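Local atomic coordinates of UPF0342 protein YheA (Bacillus subtilis, PDB entry 2OEE), a protein that is of unknown function but forms an all-helical dimer of the Com_YlbF family, whose relatives YlbF and YmcA are linked to control of competence. Residues 27-32 and 44-49; 36-41 and 81-86. All coordinates share one frame; numbering follows the deposited sequence.

Interaction 1 of 2, residues 27-32 and 44-49; sequences NLYDEV and NFRDVQ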
loop_
_atom_site.group_PDB
_atom_site.type_symbol
_atom_site.label_atom_id
_atom_site.label_comp_id
_atom_site.label_asym_id
_atom_site.label_seq_id
_atom_site.Cartn_x
_atom_site.Cartn_y
_atom_site.Cartn_z
ATOM N N ASN A 27 20.057 -6.375 8.953
ATOM C CA ASN A 27 20.983 -7.181 9.769
ATOM C C ASN A 27 20.485 -8.609 10.029
ATOM O O ASN A 27 21.265 -9.572 9.934
ATOM C CB ASN A 27 21.388 -6.446 11.056
ATOM C CG ASN A 27 22.309 -5.255 10.773
ATOM O OD1 ASN A 27 22.951 -5.187 9.719
ATOM N ND2 ASN A 27 22.363 -4.315 11.697
ATOM N N LEU A 28 19.194 -8.746 10.325
ATOM C CA LEU A 28 18.561 -10.061 10.508
ATOM C C LEU A 28 18.579 -10.887 9.226
ATOM O O LEU A 28 18.819 -12.103 9.245
ATOM C CB LEU A 28 17.103 -9.896 10.978
ATOM C CG LEU A 28 16.948 -9.637 12.475
ATOM C CD1 LEU A 28 15.539 -9.180 12.811
ATOM C CD2 LEU A 28 17.320 -10.918 13.255
ATOM N N TYR A 29 18.293 -10.223 8.108
ATOM C CA TYR A 29 18.302 -10.865 6.820
ATOM C C TYR A 29 19.702 -11.414 6.502
ATOM O O TYR A 29 19.833 -12.546 6.051
ATOM C CB TYR A 29 17.825 -9.880 5.742
ATOM C CG TYR A 29 17.717 -10.484 4.381
ATOM C CD1 TYR A 29 16.570 -11.155 3.992
ATOM C CD2 TYR A 29 18.777 -10.398 3.472
ATOM C CE1 TYR A 29 16.465 -11.715 2.726
ATOM C CE2 TYR A 29 18.683 -10.965 2.200
ATOM C CZ TYR A 29 17.521 -11.622 1.849
ATOM O OH TYR A 29 17.394 -12.193 0.611
ATOM N N ASP A 30 20.727 -10.601 6.741
ATOM C CA ASP A 30 22.117 -10.989 6.474
ATOM C C ASP A 30 22.581 -12.096 7.430
ATOM O O ASP A 30 23.286 -13.004 7.024
ATOM C CB ASP A 30 23.033 -9.782 6.639
ATOM C CG ASP A 30 22.869 -8.764 5.508
ATOM O OD1 ASP A 30 22.235 -9.088 4.493
ATOM O OD2 ASP A 30 23.369 -7.641 5.667
ATOM N N GLU A 31 22.158 -11.996 8.690
ATOM C CA GLU A 31 22.450 -12.989 9.715
ATOM C C GLU A 31 21.879 -14.356 9.354
ATOM O O GLU A 31 22.590 -15.381 9.428
ATOM C CB GLU A 31 21.929 -12.513 11.066
ATOM C CG GLU A 31 22.435 -13.323 12.203
ATOM C CD GLU A 31 21.878 -12.901 13.531
ATOM O OE1 GLU A 31 21.346 -11.764 13.655
ATOM O OE2 GLU A 31 21.988 -13.736 14.455
ATOM N N VAL A 32 20.617 -14.372 8.920
ATOM C CA VAL A 32 19.991 -15.595 8.442
ATOM C C VAL A 32 20.716 -16.147 7.210
ATOM O O VAL A 32 20.956 -17.367 7.110
ATOM C CB VAL A 32 18.448 -15.414 8.219
ATOM C CG1 VAL A 32 17.856 -16.537 7.396
ATOM C CG2 VAL A 32 17.718 -15.341 9.586
ATOM N N ASN A 44 13.546 -22.180 1.411
ATOM C CA ASN A 44 12.526 -23.175 1.070
ATOM C C ASN A 44 11.116 -22.709 1.468
ATOM O O ASN A 44 10.129 -23.001 0.780
ATOM C CB ASN A 44 12.867 -24.536 1.698
ATOM C CG ASN A 44 11.732 -25.548 1.571
ATOM O OD1 ASN A 44 11.134 -25.947 2.572
ATOM N ND2 ASN A 44 11.437 -25.970 0.342
ATOM N N PHE A 45 11.037 -21.973 2.560
ATOM C CA PHE A 45 9.844 -21.277 2.992
ATOM C C PHE A 45 9.376 -20.202 1.995
ATOM O O PHE A 45 8.255 -20.163 1.637
ATOM C CB PHE A 45 10.104 -20.602 4.335
ATOM C CG PHE A 45 9.025 -19.693 4.784
ATOM C CD1 PHE A 45 7.810 -20.189 5.187
ATOM C CD2 PHE A 45 9.217 -18.362 4.840
ATOM C CE1 PHE A 45 6.844 -19.374 5.594
ATOM C CE2 PHE A 45 8.218 -17.532 5.269
ATOM C CZ PHE A 45 7.053 -18.033 5.640
ATOM N N ARG A 46 10.249 -19.286 1.665
ATOM C CA ARG A 46 9.974 -18.296 0.681
ATOM C C ARG A 46 9.503 -18.898 -0.634
ATOM O O ARG A 46 8.574 -18.408 -1.199
ATOM C CB ARG A 46 11.133 -17.335 0.526
ATOM C CG ARG A 46 11.127 -16.242 1.504
ATOM C CD ARG A 46 12.335 -15.315 1.426
ATOM N NE ARG A 46 12.400 -14.476 0.243
ATOM C CZ ARG A 46 13.507 -13.915 -0.274
ATOM N NH1 ARG A 46 14.708 -14.009 0.290
ATOM N NH2 ARG A 46 13.408 -13.230 -1.393
ATOM N N ASP A 47 10.143 -19.979 -1.069
ATOM C CA ASP A 47 9.919 -20.609 -2.341
ATOM C C ASP A 47 8.559 -21.321 -2.345
ATOM O O ASP A 47 7.731 -21.141 -3.225
ATOM C CB ASP A 47 11.069 -21.554 -2.693
ATOM C CG ASP A 47 12.439 -20.819 -2.908
ATOM O OD1 ASP A 47 12.549 -19.597 -2.750
ATOM O OD2 ASP A 47 13.448 -21.480 -3.221
ATOM N N VAL A 48 8.300 -22.098 -1.330
ATOM C CA VAL A 48 7.015 -22.712 -1.210
ATOM C C VAL A 48 5.870 -21.761 -1.347
ATOM O O VAL A 48 4.932 -22.032 -2.027
ATOM C CB VAL A 48 6.904 -23.641 -0.042
ATOM C CG1 VAL A 48 5.472 -24.059 0.209
ATOM C CG2 VAL A 48 7.781 -24.852 -0.271
ATOM N N GLN A 49 5.941 -20.562 -0.793
ATOM C CA GLN A 49 5.097 -19.442 -1.257
ATOM C C GLN A 49 5.360 -18.689 -2.600
ATOM O O GLN A 49 5.720 -17.524 -2.569
ATOM C CB GLN A 49 5.062 -18.377 -0.189
ATOM C CG GLN A 49 5.139 -18.834 1.213
ATOM C CD GLN A 49 4.934 -17.682 2.187
ATOM O OE1 GLN A 49 4.000 -17.689 3.005
ATOM N NE2 GLN A 49 5.779 -16.661 2.075
#
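The Tyr29 ring is met by Arg46 at its edge, close to the ring plane, and neither plane is laid over the other. Ring and guanidinium are turned 53° apart, which excludes a stacked arrangement. Arg46 NH1 lies 3.8 Å from Tyr29 CE1 and 3.3 Å from Tyr29 OH. Across the ring, beyond CD2, the carboxylate of the adjacent Asp30 takes another position near the plane, with Asp30 OD1 3.8 Å from Tyr29 CD2. Its other oxygen is in a salt bridge with Lys26.

Arg46 NH1 donates to the phenol oxygen, but the bond is long and its N-H...O angle of 136° is far from straight. The oxygen also sits somewhat off the guanidinium plane, so the geometry indicates a modest bond. The pair spans two successive helices, 20-34 and 36-48, of a helical-bundle fold. Their nearest CA atoms here, Tyr29 CA and Arg46 CA, are 12.7 Å apart, too far for the backbones themselves to pack. Tyr29 extends its ring with CG trans to the backbone N (chi1 -176°), which carries the hydroxyl towards helix 36-48; Arg46, bent at its third torsion, brings NH1 in at about a right angle to it.

An alanine in place of Tyr29 would probably leave Arg46 NH1 without this acceptor and its guanidinium more able to turn, and would strip an aromatic wall from the dimer interface. At that interface Tyr112 of the second subunit meets the Tyr29 ring at an inclination and packs on Arg46, while Leu111 of the same subunit also rests on Tyr29. Within the chain, Phe42 touches Tyr29 and Val32.

Interaction 2 of 2, residues 36-41 and 81-86; sequences ESAKRM and EKISQL. With CA (calcium ion), chain C.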
loop_
_atom_site.group_PDB
_atom_site.type_symbol
_atom_site.label_atom_id
_atom_site.label_comp_id
_atom_site.label_asym_id
_atom_site.label_seq_id
_atom_site.Cartn_x
_atom_site.Cartn_y
_atom_site.Cartn_z
ATOM N N GLU A 36 24.195 -21.180 7.178
ATOM C CA GLU A 36 23.864 -22.134 6.119
ATOM C C GLU A 36 22.559 -22.893 6.367
ATOM O O GLU A 36 21.771 -23.087 5.452
ATOM C CB GLU A 36 25.046 -23.111 5.902
ATOM C CG GLU A 36 24.691 -24.411 5.224
ATOM C CD GLU A 36 25.912 -25.331 5.127
ATOM O OE1 GLU A 36 26.627 -25.240 4.118
ATOM O OE2 GLU A 36 26.213 -26.038 6.108
ATOM N N SER A 37 22.346 -23.382 7.587
ATOM C CA SER A 37 21.130 -24.128 7.901
ATOM C C SER A 37 19.879 -23.230 7.809
ATOM O O SER A 37 18.858 -23.633 7.248
ATOM C CB SER A 37 21.211 -24.769 9.310
ATOM O OG SER A 37 22.443 -25.462 9.512
ATOM N N ALA A 38 19.957 -22.048 8.410
ATOM C CA ALA A 38 18.817 -21.112 8.447
ATOM C C ALA A 38 18.508 -20.570 7.043
ATOM O O ALA A 38 17.345 -20.431 6.672
ATOM C CB ALA A 38 19.108 -19.956 9.419
ATOM N N LYS A 39 19.549 -20.234 6.286
ATOM C CA LYS A 39 19.371 -19.753 4.911
ATOM C C LYS A 39 18.517 -20.734 4.134
ATOM O O LYS A 39 17.508 -20.330 3.530
ATOM C CB LYS A 39 20.721 -19.555 4.209
ATOM C CG LYS A 39 20.615 -18.986 2.765
ATOM C CD LYS A 39 22.007 -19.006 2.127
ATOM C CE LYS A 39 22.110 -18.092 0.901
ATOM N NZ LYS A 39 21.497 -18.750 -0.238
ATOM N N ARG A 40 18.891 -22.020 4.168
ATOM C CA ARG A 40 18.145 -23.076 3.461
ATOM C C ARG A 40 16.678 -23.203 3.882
ATOM O O ARG A 40 15.794 -23.339 3.037
ATOM C CB ARG A 40 18.846 -24.447 3.563
ATOM C CG ARG A 40 18.104 -25.559 2.819
ATOM C CD ARG A 40 18.734 -26.956 3.009
ATOM N NE ARG A 40 20.185 -26.925 2.866
ATOM C CZ ARG A 40 20.999 -27.826 3.411
ATOM N NH1 ARG A 40 20.494 -28.797 4.137
ATOM N NH2 ARG A 40 22.309 -27.716 3.251
HETATM N N MSE A 41 16.416 -23.154 5.184
HETATM C CA MSE A 41 15.055 -23.231 5.689
HETATM C C MSE A 41 14.226 -22.004 5.258
HETATM O O MSE A 41 13.078 -22.147 4.839
HETATM C CB MSE A 41 15.072 -23.340 7.224
HETATM C CG MSE A 41 15.703 -24.635 7.732
HETATM SE SE MSE A 41 16.090 -24.534 9.663
HETATM C CE MSE A 41 14.290 -24.373 10.313
ATOM N N GLU A 81 14.428 -19.838 16.214
ATOM C CA GLU A 81 14.314 -18.520 16.863
ATOM C C GLU A 81 14.754 -17.353 15.957
ATOM O O GLU A 81 14.006 -16.387 15.794
ATOM C CB GLU A 81 15.047 -18.507 18.215
ATOM C CG GLU A 81 14.988 -17.144 18.968
ATOM C CD GLU A 81 13.567 -16.663 19.279
ATOM O OE1 GLU A 81 12.657 -17.480 19.596
ATOM O OE2 GLU A 81 13.332 -15.438 19.202
ATOM N N LYS A 82 15.943 -17.450 15.361
ATOM C CA LYS A 82 16.491 -16.347 14.574
ATOM C C LYS A 82 15.645 -16.086 13.326
ATOM O O LYS A 82 15.381 -14.929 12.980
ATOM C CB LYS A 82 17.915 -16.657 14.134
ATOM C CG LYS A 82 18.991 -15.577 14.295
ATOM C CD LYS A 82 18.549 -14.199 14.854
ATOM C CE LYS A 82 18.975 -14.196 16.335
ATOM N NZ LYS A 82 19.034 -12.887 17.064
ATOM N N ILE A 83 15.259 -17.137 12.613
ATOM C CA ILE A 83 14.376 -16.955 11.448
ATOM C C ILE A 83 13.045 -16.314 11.866
ATOM O O ILE A 83 12.488 -15.486 11.133
ATOM C CB ILE A 83 14.108 -18.278 10.704
ATOM C CG1 ILE A 83 15.407 -18.800 10.061
ATOM C CG2 ILE A 83 12.998 -18.111 9.635
ATOM C CD1 ILE A 83 15.276 -20.243 9.536
ATOM N N SER A 84 12.544 -16.694 13.040
ATOM C CA SER A 84 11.276 -16.138 13.535
ATOM C C SER A 84 11.413 -14.648 13.778
ATOM O O SER A 84 10.472 -13.913 13.519
ATOM C CB SER A 84 10.835 -16.800 14.849
ATOM O OG SER A 84 10.462 -18.142 14.594
ATOM N N GLN A 85 12.576 -14.240 14.285
ATOM C CA GLN A 85 12.910 -12.813 14.509
ATOM C C GLN A 85 12.932 -12.016 13.205
ATOM O O GLN A 85 12.419 -10.897 13.144
ATOM C CB GLN A 85 14.244 -12.668 15.247
ATOM C CG GLN A 85 14.181 -13.121 16.725
ATOM C CD GLN A 85 15.475 -12.937 17.488
ATOM O OE1 GLN A 85 16.403 -12.248 17.047
ATOM N NE2 GLN A 85 15.562 -13.587 18.644
ATOM N N LEU A 86 13.542 -12.597 12.170
ATOM C CA LEU A 86 13.491 -12.022 10.825
ATOM C C LEU A 86 12.042 -11.900 10.298
ATOM O O LEU A 86 11.655 -10.839 9.788
ATOM C CB LEU A 86 14.385 -12.831 9.851
ATOM C CG LEU A 86 14.255 -12.508 8.350
ATOM C CD1 LEU A 86 14.591 -11.011 8.063
ATOM C CD2 LEU A 86 15.132 -13.455 7.527
HETATM CA CA CA C . 10.870 -15.864 19.544
HETATM O O HOH W 1 10.953 -14.746 17.309
HETATM O O HOH W 2 9.900 -17.732 18.497
HETATM O O HOH W 3 8.937 -14.566 19.618
#
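Glu81 OE2 is gripped by two partners, a calcium ion and the amide of Gln85. The metal is chelated by both carboxylate oxygens, Glu81 OE1 at 2.4 Å and Glu81 OE2 at 2.5 Å from the calcium, and three waters add further ligands. Gln85 NE2 approaches Glu81 OE2 on its anti lone pair, pointing away from OE1, at 3.0 Å and 166°, with OE2 almost in the amide plane. This second bond uses the lone pair that chelation leaves aside and probably fixes the rotation of the carboxylate. At the other end of the same amide, Gln85 OE1 receives Lys82 NZ at 2.7 Å, from a position tilted off the carbonyl plane. Lys82 reaches it through a nearly eclipsed second torsion (chi2 -2°), which points to strain or to an uncertain chain placement.

The contact between the helices is of another kind. Ala38 and Ile83 face each other, their CA atoms 6.8 Å apart, and Ile83 does most of the touching. Its CG1 branch, anti to the carbonyl carbon (chi1 -66°), extends CD1 over the helix opposite. There Ile83 CD1 lies 3.8 Å from Ala38 CB, 3.5 Å from Ala38 O and 3.9 Å from the CB of selenomethionine Met41. Val77 and Phe42 also touch Ile83, and Leu76 and His80 border Met41, so helices 36-48, 70-78 and 81-104 share this part of the helical bundle. The small side chain of Ala38 is consistent with the close approach of the backbones.

Between the two segments the grip is therefore apolar and rests on shape, while the directional hydrogen bonds link successive turns of 81-86, and the ionic bonds hold the calcium, without joining the helices.

How the interactions relate
Interaction 1 is a surface contact and interaction 2 a buried one, their centres about 6 Å apart on the same side of the chain's centre. Both use helix 36-48: its start packs on helix 81-104 through apolar groups, of which only Ala38 is small, whereas its far end reaches helix 20-34 through a single bent, charged-to-phenol bond beside the second subunit. Of these two, the buried contact is aliphatic and the surface one polar. The two regions also touch directly: Glu31 OE2 lies 3.5 Å from Lys82 CD, and Leu28 CD1 lies 3.6 Å from Gln85 O. Helices 20-34, 36-48 and 81-104 thus pack as one unit.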